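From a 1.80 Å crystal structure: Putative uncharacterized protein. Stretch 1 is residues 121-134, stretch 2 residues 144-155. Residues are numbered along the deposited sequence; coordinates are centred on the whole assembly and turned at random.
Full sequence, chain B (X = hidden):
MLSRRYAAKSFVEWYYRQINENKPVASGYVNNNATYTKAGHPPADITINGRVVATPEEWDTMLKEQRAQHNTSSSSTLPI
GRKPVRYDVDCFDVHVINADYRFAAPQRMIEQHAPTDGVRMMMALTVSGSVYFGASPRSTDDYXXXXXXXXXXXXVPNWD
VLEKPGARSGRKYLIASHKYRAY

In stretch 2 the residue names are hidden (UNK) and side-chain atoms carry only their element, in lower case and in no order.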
ATOM      1  N   MET B 121      13.901   5.864  -6.557  1.00 14.79           N
ATOM      2  CA  MET B 121      12.737   5.829  -5.680  1.00 17.35           C
ATOM      3  C   MET B 121      12.431   4.439  -5.155  1.00 16.48           C
ATOM      4  O   MET B 121      12.321   3.484  -5.929  1.00 17.18           O
ATOM      5  CB  MET B 121      11.498   6.333  -6.420  1.00 21.07           C
ATOM      6  CG  MET B 121      11.603   7.734  -6.981  1.00 25.70           C
ATOM      7  SD  MET B 121      10.076   8.205  -7.823  1.00 22.43           S
ATOM      8  CE  MET B 121      10.070   7.082  -9.216  1.00 28.44           C
ATOM      9  N   MET B 122      12.280   4.338  -3.838  1.00 14.07           N
ATOM     10  CA  MET B 122      11.645   3.189  -3.214  1.00 14.06           C
ATOM     11  C   MET B 122      10.207   3.592  -2.922  1.00 14.97           C
ATOM     12  O   MET B 122       9.970   4.580  -2.225  1.00 15.44           O
ATOM     13  CB  MET B 122      12.367   2.779  -1.936  1.00 12.59           C
ATOM     14  CG  MET B 122      11.709   1.658  -1.173  1.00 18.38           C
ATOM     15  SD  MET B 122      12.627   1.320   0.343  1.00 19.88           S
ATOM     16  CE  MET B 122      13.028  -0.403   0.094  1.00 16.80           C
ATOM     17  N   MET B 123       9.256   2.840  -3.462  1.00 12.20           N
ATOM     18  CA  MET B 123       7.852   3.232  -3.401  1.00  9.25           C
ATOM     19  C   MET B 123       6.985   2.241  -2.647  1.00 10.86           C
ATOM     20  O   MET B 123       7.176   1.030  -2.739  1.00 10.48           O
ATOM     21  CB  MET B 123       7.297   3.407  -4.814  1.00  8.65           C
ATOM     22  CG  MET B 123       7.830   4.641  -5.522  1.00 13.70           C
ATOM     23  SD  MET B 123       7.506   4.641  -7.293  1.00 18.90           S
ATOM     24  CE  MET B 123       8.590   3.322  -7.840  1.00 17.85           C
ATOM     25  N   ALA B 124       6.031   2.790  -1.903  1.00  6.97           N
ATOM     26  CA  ALA B 124       4.948   2.020  -1.297  1.00 12.13           C
ATOM     27  C   ALA B 124       3.698   2.202  -2.142  1.00 10.87           C
ATOM     28  O   ALA B 124       3.149   3.299  -2.214  1.00 13.07           O
ATOM     29  CB  ALA B 124       4.701   2.469   0.132  1.00 14.26           C
ATOM     30  N   LEU B 125       3.266   1.125  -2.790  1.00  7.86           N
ATOM     31  CA  LEU B 125       2.124   1.154  -3.696  1.00  8.91           C
ATOM     32  C   LEU B 125       0.966   0.364  -3.112  1.00 10.13           C
ATOM     33  O   LEU B 125       1.157  -0.762  -2.669  1.00 14.70           O
ATOM     34  CB  LEU B 125       2.521   0.575  -5.059  1.00 12.53           C
ATOM     35  CG  LEU B 125       1.404   0.315  -6.073  1.00 14.47           C
ATOM     36  CD1 LEU B 125       0.794   1.620  -6.550  1.00 16.39           C
ATOM     37  CD2 LEU B 125       1.937  -0.500  -7.244  1.00 12.17           C
ATOM     38  N   THR B 126      -0.223   0.957  -3.102  1.00  9.85           N
ATOM     39  CA  THR B 126      -1.431   0.233  -2.715  1.00 10.81           C
ATOM     40  C   THR B 126      -2.404   0.216  -3.890  1.00 12.42           C
ATOM     41  O   THR B 126      -2.560   1.215  -4.595  1.00 13.35           O
ATOM     42  CB  THR B 126      -2.104   0.849  -1.467  1.00 13.39           C
ATOM     43  OG1 THR B 126      -3.267   0.089  -1.126  1.00 18.55           O
ATOM     44  CG2 THR B 126      -2.497   2.299  -1.705  1.00 16.29           C
ATOM     45  N   VAL B 127      -3.032  -0.936  -4.103  1.00 11.38           N
ATOM     46  CA  VAL B 127      -3.945  -1.137  -5.222  1.00  9.40           C
ATOM     47  C   VAL B 127      -5.181  -1.836  -4.710  1.00  9.16           C
ATOM     48  O   VAL B 127      -5.080  -2.787  -3.939  1.00  8.71           O
ATOM     49  CB  VAL B 127      -3.324  -1.987  -6.347  1.00  8.42           C
ATOM     50  CG1 VAL B 127      -4.277  -2.078  -7.531  1.00 14.24           C
ATOM     51  CG2 VAL B 127      -1.972  -1.420  -6.777  1.00 11.34           C
ATOM     52  N   SER B 128      -6.345  -1.377  -5.148  1.00  6.55           N
ATOM     53  CA  SER B 128      -7.593  -2.003  -4.743  1.00  6.69           C
ATOM     54  C   SER B 128      -8.519  -2.162  -5.936  1.00 11.49           C
ATOM     55  O   SER B 128      -8.449  -1.407  -6.906  1.00 11.04           O
ATOM     56  CB  SER B 128      -8.271  -1.188  -3.640  1.00 12.03           C
ATOM     57  OG  SER B 128      -7.486  -1.201  -2.458  1.00 15.89           O
ATOM     58  N   GLY B 129      -9.378  -3.169  -5.861  1.00 11.58           N
ATOM     59  CA  GLY B 129     -10.301  -3.442  -6.940  1.00 14.99           C
ATOM     60  C   GLY B 129     -11.118  -4.677  -6.644  1.00 13.44           C
ATOM     61  O   GLY B 129     -11.262  -5.064  -5.483  1.00 12.47           O
ATOM     62  N   SER B 130     -11.641  -5.298  -7.696  1.00 12.48           N
ATOM     63  CA  SER B 130     -12.458  -6.491  -7.554  1.00 11.87           C
ATOM     64  C   SER B 130     -11.845  -7.666  -8.299  1.00 11.58           C
ATOM     65  O   SER B 130     -11.138  -7.490  -9.297  1.00 12.62           O
ATOM     66  CB  SER B 130     -13.876  -6.236  -8.067  1.00 15.35           C
ATOM     67  OG  SER B 130     -14.504  -5.183  -7.352  1.00 16.68           O
ATOM     68  N   VAL B 131     -12.117  -8.860  -7.788  1.00 11.44           N
ATOM     69  CA  VAL B 131     -11.791 -10.105  -8.470  1.00  9.72           C
ATOM     70  C   VAL B 131     -13.096 -10.772  -8.861  1.00 11.16           C
ATOM     71  O   VAL B 131     -13.921 -11.061  -7.997  1.00 13.18           O
ATOM     72  CB  VAL B 131     -10.995 -11.080  -7.590  1.00 14.05           C
ATOM     73  CG1 VAL B 131     -10.340 -12.151  -8.457  1.00 17.00           C
ATOM     74  CG2 VAL B 131      -9.969 -10.354  -6.747  1.00 15.49           C
ATOM     75  N   TYR B 132     -13.282 -11.019 -10.152  1.00 13.70           N
ATOM     76  CA  TYR B 132     -14.490 -11.681 -10.633  1.00 10.30           C
ATOM     77  C   TYR B 132     -14.208 -13.121 -11.020  1.00 11.10           C
ATOM     78  O   TYR B 132     -13.344 -13.390 -11.851  1.00 15.81           O
ATOM     79  CB  TYR B 132     -15.075 -10.931 -11.828  1.00 11.66           C
ATOM     80  CG  TYR B 132     -15.558  -9.548 -11.477  1.00 14.59           C
ATOM     81  CD1 TYR B 132     -16.852  -9.338 -11.027  1.00 18.67           C
ATOM     82  CD2 TYR B 132     -14.718  -8.452 -11.588  1.00 16.44           C
ATOM     83  CE1 TYR B 132     -17.297  -8.075 -10.695  1.00 17.09           C
ATOM     84  CE2 TYR B 132     -15.156  -7.184 -11.262  1.00 19.43           C
ATOM     85  CZ  TYR B 132     -16.447  -7.002 -10.816  1.00 20.39           C
ATOM     86  OH  TYR B 132     -16.885  -5.740 -10.491  1.00 23.29           O
ATOM     87  N   PHE B 133     -14.946 -14.039 -10.406  1.00 11.92           N
ATOM     88  CA  PHE B 133     -14.849 -15.455 -10.736  1.00 12.27           C
ATOM     89  C   PHE B 133     -16.031 -15.894 -11.586  1.00 13.61           C
ATOM     90  O   PHE B 133     -17.182 -15.739 -11.182  1.00 16.20           O
ATOM     91  CB  PHE B 133     -14.781 -16.289  -9.462  1.00 13.11           C
ATOM     92  CG  PHE B 133     -13.559 -16.023  -8.643  1.00 11.27           C
ATOM     93  CD1 PHE B 133     -13.507 -14.941  -7.781  1.00 12.27           C
ATOM     94  CD2 PHE B 133     -12.452 -16.845  -8.749  1.00 16.63           C
ATOM     95  CE1 PHE B 133     -12.364 -14.692  -7.024  1.00 15.54           C
ATOM     96  CE2 PHE B 133     -11.316 -16.600  -7.997  1.00 14.10           C
ATOM     97  CZ  PHE B 133     -11.278 -15.520  -7.140  1.00 14.98           C
ATOM     98  N   GLY B 134     -15.742 -16.428 -12.768  1.00 13.93           N
ATOM     99  CA  GLY B 134     -16.769 -17.010 -13.617  1.00 15.61           C
ATOM    100  C   GLY B 134     -17.657 -16.006 -14.331  1.00 16.23           C
ATOM    101  O   GLY B 134     -18.766 -16.341 -14.752  1.00 17.02           O
ATOM    102  N   UNK B 144     -19.925 -15.549 -10.639  1.00 17.84           N
ATOM    103  CA  UNK B 144     -20.291 -16.560  -9.656  1.00 17.14           C
ATOM    104  C   UNK B 144     -19.863 -16.087  -8.269  1.00 21.03           C
ATOM    105  O   UNK B 144     -20.645 -16.106  -7.321  1.00 17.04           O
ATOM    106  c   UNK B 144     -19.630 -17.913  -9.979  1.00 19.51           C
ATOM    107  c   UNK B 144     -19.982 -18.957  -8.923  1.00 21.87           C
ATOM    108  c   UNK B 144     -20.045 -18.382 -11.367  1.00 22.25           C
ATOM    109  N   UNK B 145     -18.605 -15.663  -8.170  1.00 16.31           N
ATOM    110  CA  UNK B 145     -18.071 -15.057  -6.955  1.00 18.36           C
ATOM    111  C   UNK B 145     -17.432 -13.718  -7.293  1.00 16.45           C
ATOM    112  O   UNK B 145     -16.792 -13.573  -8.331  1.00 13.87           O
ATOM    113  c   UNK B 145     -17.011 -15.956  -6.267  1.00 24.29           C
ATOM    114  c   UNK B 145     -16.418 -15.262  -5.038  1.00 17.67           C
ATOM    115  c   UNK B 145     -17.605 -17.315  -5.888  1.00 28.57           C
ATOM    116  c   UNK B 145     -18.734 -17.247  -4.877  1.00 34.39           C
ATOM    117  N   UNK B 146     -17.626 -12.742  -6.413  1.00 12.81           N
ATOM    118  CA  UNK B 146     -16.923 -11.473  -6.508  1.00 12.73           C
ATOM    119  C   UNK B 146     -16.218 -11.197  -5.190  1.00 12.95           C
ATOM    120  O   UNK B 146     -16.831 -11.254  -4.124  1.00 14.73           O
ATOM    121  n   UNK B 146     -18.478  -5.402  -7.511  1.00 26.53           N
ATOM    122  c   UNK B 146     -17.879 -10.332  -6.848  1.00 15.06           C
ATOM    123  c   UNK B 146     -17.516  -6.507  -7.240  1.00 23.56           C
ATOM    124  c   UNK B 146     -18.201  -7.861  -7.194  1.00 20.31           C
ATOM    125  c   UNK B 146     -17.194  -8.982  -7.007  1.00 16.97           C
ATOM    126  N   UNK B 147     -14.923 -10.915  -5.276  1.00 12.69           N
ATOM    127  CA  UNK B 147     -14.140 -10.507  -4.116  1.00 15.61           C
ATOM    128  C   UNK B 147     -13.665  -9.081  -4.270  1.00 13.56           C
ATOM    129  O   UNK B 147     -13.488  -8.593  -5.380  1.00 10.89           O
ATOM    130  o   UNK B 147     -11.006 -13.582  -4.229  1.00 18.21           O
ATOM    131  c   UNK B 147     -11.914 -13.620  -3.394  1.00 17.51           C
ATOM    132  c   UNK B 147     -13.197 -12.847  -3.611  1.00 20.15           C
ATOM    133  c   UNK B 147     -12.914 -11.399  -3.921  1.00 14.27           C
ATOM    134  n   UNK B 147     -11.817 -14.302  -2.265  1.00 17.99           N
ATOM    135  N   UNK B 148     -13.446  -8.422  -3.140  1.00 13.82           N
ATOM    136  CA  UNK B 148     -12.673  -7.194  -3.109  1.00 17.39           C
ATOM    137  C   UNK B 148     -11.220  -7.596  -2.894  1.00 13.81           C
ATOM    138  O   UNK B 148     -10.958  -8.489  -2.098  1.00 12.06           O
ATOM    139  c   UNK B 148     -11.758  -2.969  -2.536  1.00 17.44           C
ATOM    140  n   UNK B 148     -12.534  -3.988  -2.864  1.00 18.96           N
ATOM    141  c   UNK B 148     -12.417  -4.976  -1.907  1.00 16.91           C
ATOM    142  c   UNK B 148     -13.162  -6.270  -1.989  1.00 16.13           C
ATOM    143  c   UNK B 148     -11.543  -4.506  -0.986  1.00 17.71           C
ATOM    144  n   UNK B 148     -11.149  -3.257  -1.399  1.00 17.87           N
ATOM    145  N   UNK B 149     -10.281  -6.985  -3.613  1.00  8.72           N
ATOM    146  CA  UNK B 149      -8.875  -7.232  -3.317  1.00  9.93           C
ATOM    147  C   UNK B 149      -8.154  -5.949  -3.002  1.00 10.15           C
ATOM    148  O   UNK B 149      -8.536  -4.866  -3.448  1.00 10.75           O
ATOM    149  c   UNK B 149      -8.187  -6.106  -7.759  1.00 10.26           C
ATOM    150  c   UNK B 149      -8.570  -6.897  -6.691  1.00  6.64           C
ATOM    151  c   UNK B 149      -6.944  -5.514  -7.764  1.00  9.55           C
ATOM    152  c   UNK B 149      -6.086  -5.707  -6.693  1.00 11.62           C
ATOM    153  c   UNK B 149      -7.736  -7.091  -5.609  1.00  8.38           C
ATOM    154  c   UNK B 149      -6.478  -6.500  -5.628  1.00  9.79           C
ATOM    155  c   UNK B 149      -8.160  -7.969  -4.462  1.00 10.95           C
ATOM    156  N   UNK B 150      -7.120  -6.105  -2.189  1.00 10.33           N
ATOM    157  CA  UNK B 150      -6.224  -5.034  -1.821  1.00 13.98           C
ATOM    158  C   UNK B 150      -4.804  -5.578  -1.890  1.00 10.73           C
ATOM    159  O   UNK B 150      -4.463  -6.532  -1.191  1.00 11.61           O
ATOM    160  o   UNK B 150      -5.076  -3.585   1.199  1.00 15.15           O
ATOM    161  c   UNK B 150      -6.562  -4.506  -0.423  1.00 13.81           C
ATOM    162  c   UNK B 150      -5.565  -3.486   0.076  1.00 15.03           C
ATOM    163  n   UNK B 150      -5.258  -2.498  -0.754  1.00 20.20           N
ATOM    164  N   UNK B 151      -4.008  -4.992  -2.782  1.00 10.59           N
ATOM    165  CA  UNK B 151      -2.602  -5.337  -2.962  1.00 14.56           C
ATOM    166  C   UNK B 151      -1.741  -4.201  -2.439  1.00 11.74           C
ATOM    167  O   UNK B 151      -2.058  -3.040  -2.667  1.00 13.55           O
ATOM    168  o   UNK B 151      -2.477  -7.328  -6.026  1.00 16.99           O
ATOM    169  o   UNK B 151      -1.857  -7.880  -3.992  1.00 20.16           O
ATOM    170  c   UNK B 151      -2.277  -5.563  -4.448  1.00 17.89           C
ATOM    171  c   UNK B 151      -2.205  -7.030  -4.838  1.00 20.33           C
ATOM    172  N   UNK B 152      -0.660  -4.523  -1.738  1.00 11.65           N
ATOM    173  CA  UNK B 152       0.354  -3.523  -1.447  1.00  9.58           C
ATOM    174  C   UNK B 152       1.715  -4.044  -1.889  1.00 10.72           C
ATOM    175  O   UNK B 152       2.012  -5.231  -1.763  1.00 12.05           O
ATOM    176  c   UNK B 152      -0.903  -2.390   0.439  1.00 14.69           C
ATOM    177  c   UNK B 152       0.391  -3.117   0.052  1.00 12.24           C
ATOM    178  c   UNK B 152       0.664  -4.315   0.949  1.00 14.41           C
ATOM    179  N   UNK B 153       2.515  -3.142  -2.444  1.00 10.00           N
ATOM    180  CA  UNK B 153       3.840  -3.468  -2.956  1.00 12.46           C
ATOM    181  C   UNK B 153       4.857  -2.481  -2.445  1.00 13.97           C
ATOM    182  O   UNK B 153       4.558  -1.293  -2.306  1.00 15.07           O
ATOM    183  c   UNK B 153       3.247  -5.606  -5.532  1.00 12.60           C
ATOM    184  c   UNK B 153       2.905  -4.311  -5.175  1.00 12.56           C
ATOM    185  c   UNK B 153       0.759  -4.629  -6.183  1.00 11.34           C
ATOM    186  c   UNK B 153       1.104  -5.926  -6.522  1.00 11.40           C
ATOM    187  c   UNK B 153       3.893  -3.424  -4.486  1.00 11.68           C
ATOM    188  c   UNK B 153       1.654  -3.834  -5.518  1.00 11.59           C
ATOM    189  c   UNK B 153       2.350  -6.411  -6.192  1.00 10.13           C
ATOM    190  N   UNK B 154       6.065  -2.966  -2.188  1.00  8.86           N
ATOM    191  CA  UNK B 154       7.213  -2.082  -2.109  1.00  7.19           C
ATOM    192  C   UNK B 154       8.022  -2.266  -3.388  1.00  8.31           C
ATOM    193  O   UNK B 154       8.474  -3.370  -3.704  1.00 10.36           O
ATOM    194  c   UNK B 154       8.074  -2.342  -0.867  1.00 11.59           C
ATOM    195  c   UNK B 154       7.930  -2.417   1.680  1.00 20.65           C
ATOM    196  c   UNK B 154       7.269  -2.001   0.387  1.00 16.52           C
ATOM    197  c   UNK B 154       9.335  -1.484  -0.912  1.00 15.24           C
ATOM    198  N   UNK B 155       8.176  -1.180  -4.133  1.00  9.76           N
ATOM    199  CA  UNK B 155       8.912  -1.208  -5.387  1.00 11.04           C
ATOM    200  C   UNK B 155      10.274  -0.556  -5.238  1.00 10.55           C
ATOM    201  O   UNK B 155      10.399   0.462  -4.561  1.00 10.45           O
ATOM    202  c   UNK B 155       8.126  -0.501  -6.480  1.00 12.76           C
ATOM    203  c   UNK B 155       6.047  -0.137  -7.765  1.00 14.76           C
ATOM    204  c   UNK B 155       6.837  -2.475  -7.373  1.00 10.13           C
ATOM    205  c   UNK B 155       6.743  -1.064  -6.798  1.00 11.82           C
TER
HETATM  206  O   HOH W   1      -3.813  -0.829   1.724  1.00 17.80           O
HETATM  207  O   HOH W   2      -9.180  -1.715  -0.352  1.00 17.62           O
HETATM  208  O   HOH W   3     -14.574  -4.628  -4.828  1.00 20.72           O

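Position 144 carries three carbons, one bearing the other two, and one tip lies 4.2 Å from Gly134 O: a valine. Val144 N donates to Phe133 O (2.8 Å), and a CB on Gly134, whose phi is positive, would clash with Val144 CG2.

Position 145 has four carbons, forked at the first with one arm two carbons long, and its CB packs 3.9 Å from Phe133 CB: isoleucine.

Position 146 runs four carbons in a row to a nitrogen, fully extended; the last carbon passes 3.3 Å from Ser130 OG, and the nitrogen makes a weak hydrogen bond to Tyr132 OH (3.4 Å). This is lysine.

Position 147 has three carbons, the third carrying one oxygen and one nitrogen, the oxygen 3.3 Å from Phe133 CE1 at the ring edge: glutamine.

At 148 one carbon leads to a five-membered ring with two nitrogens, which two waters join to Ser128 and Ser130: a histidine. One water lies 2.7 Å from His148 NE2 and 2.8 Å from Ser128 OG, the other 2.9 Å from His148 ND1 and 2.6 Å from Ser130 OG.

Position 149 bears a six-carbon ring on one carbon and no hydroxyl; one ring face covers the Gly129 backbone, and a ring carbon touches Val131 CG2 at 3.7 Å. It is phenylalanine, chi1 at p. An ideal CB on Gly129 would fall 2.9 Å from Phe149 CE1.

Position 150 has two carbons, the second carrying oxygen and nitrogen. The nitrogen donates to Val127 O (3.2 Å) and weakly to Ser128 OG (3.1 Å), while a water bridges the oxygen and Thr126 OG1: asparagine.

Position 151 ends in two oxygens on its second carbon, and its CB meets Val127 CB at 4.2 Å: aspartate. Both oxygens are bonded elsewhere in the structure.

Position 152, three carbons forked at the first, one tip 3.8 Å from Thr126 OG1, is valine.

Position 153 is another six-carbon ring without hydroxyl, a ring carbon 3.8 Å from Leu125 CD2: phenylalanine.

Position 154, four carbons forked at the first, the short arm 3.9 Å from Met122 CG, is isoleucine.

Position 155, four carbons forked at the second, its CB 4.1 Å from Met123 CE, is leucine.

The rule is alternation. Antiparallel backbone pairing fixes the register, while side chains sort by face: Leu125, Val127 and Val131 pack with Phe149, Phe153 and Leu155, whereas Thr126, Ser128 and Ser130 meet Asn150 and His148 largely through water. Glycine opposite Phe149 makes room for its ring.

Stretch 2 (144-155) VIKQHFNDVFIL
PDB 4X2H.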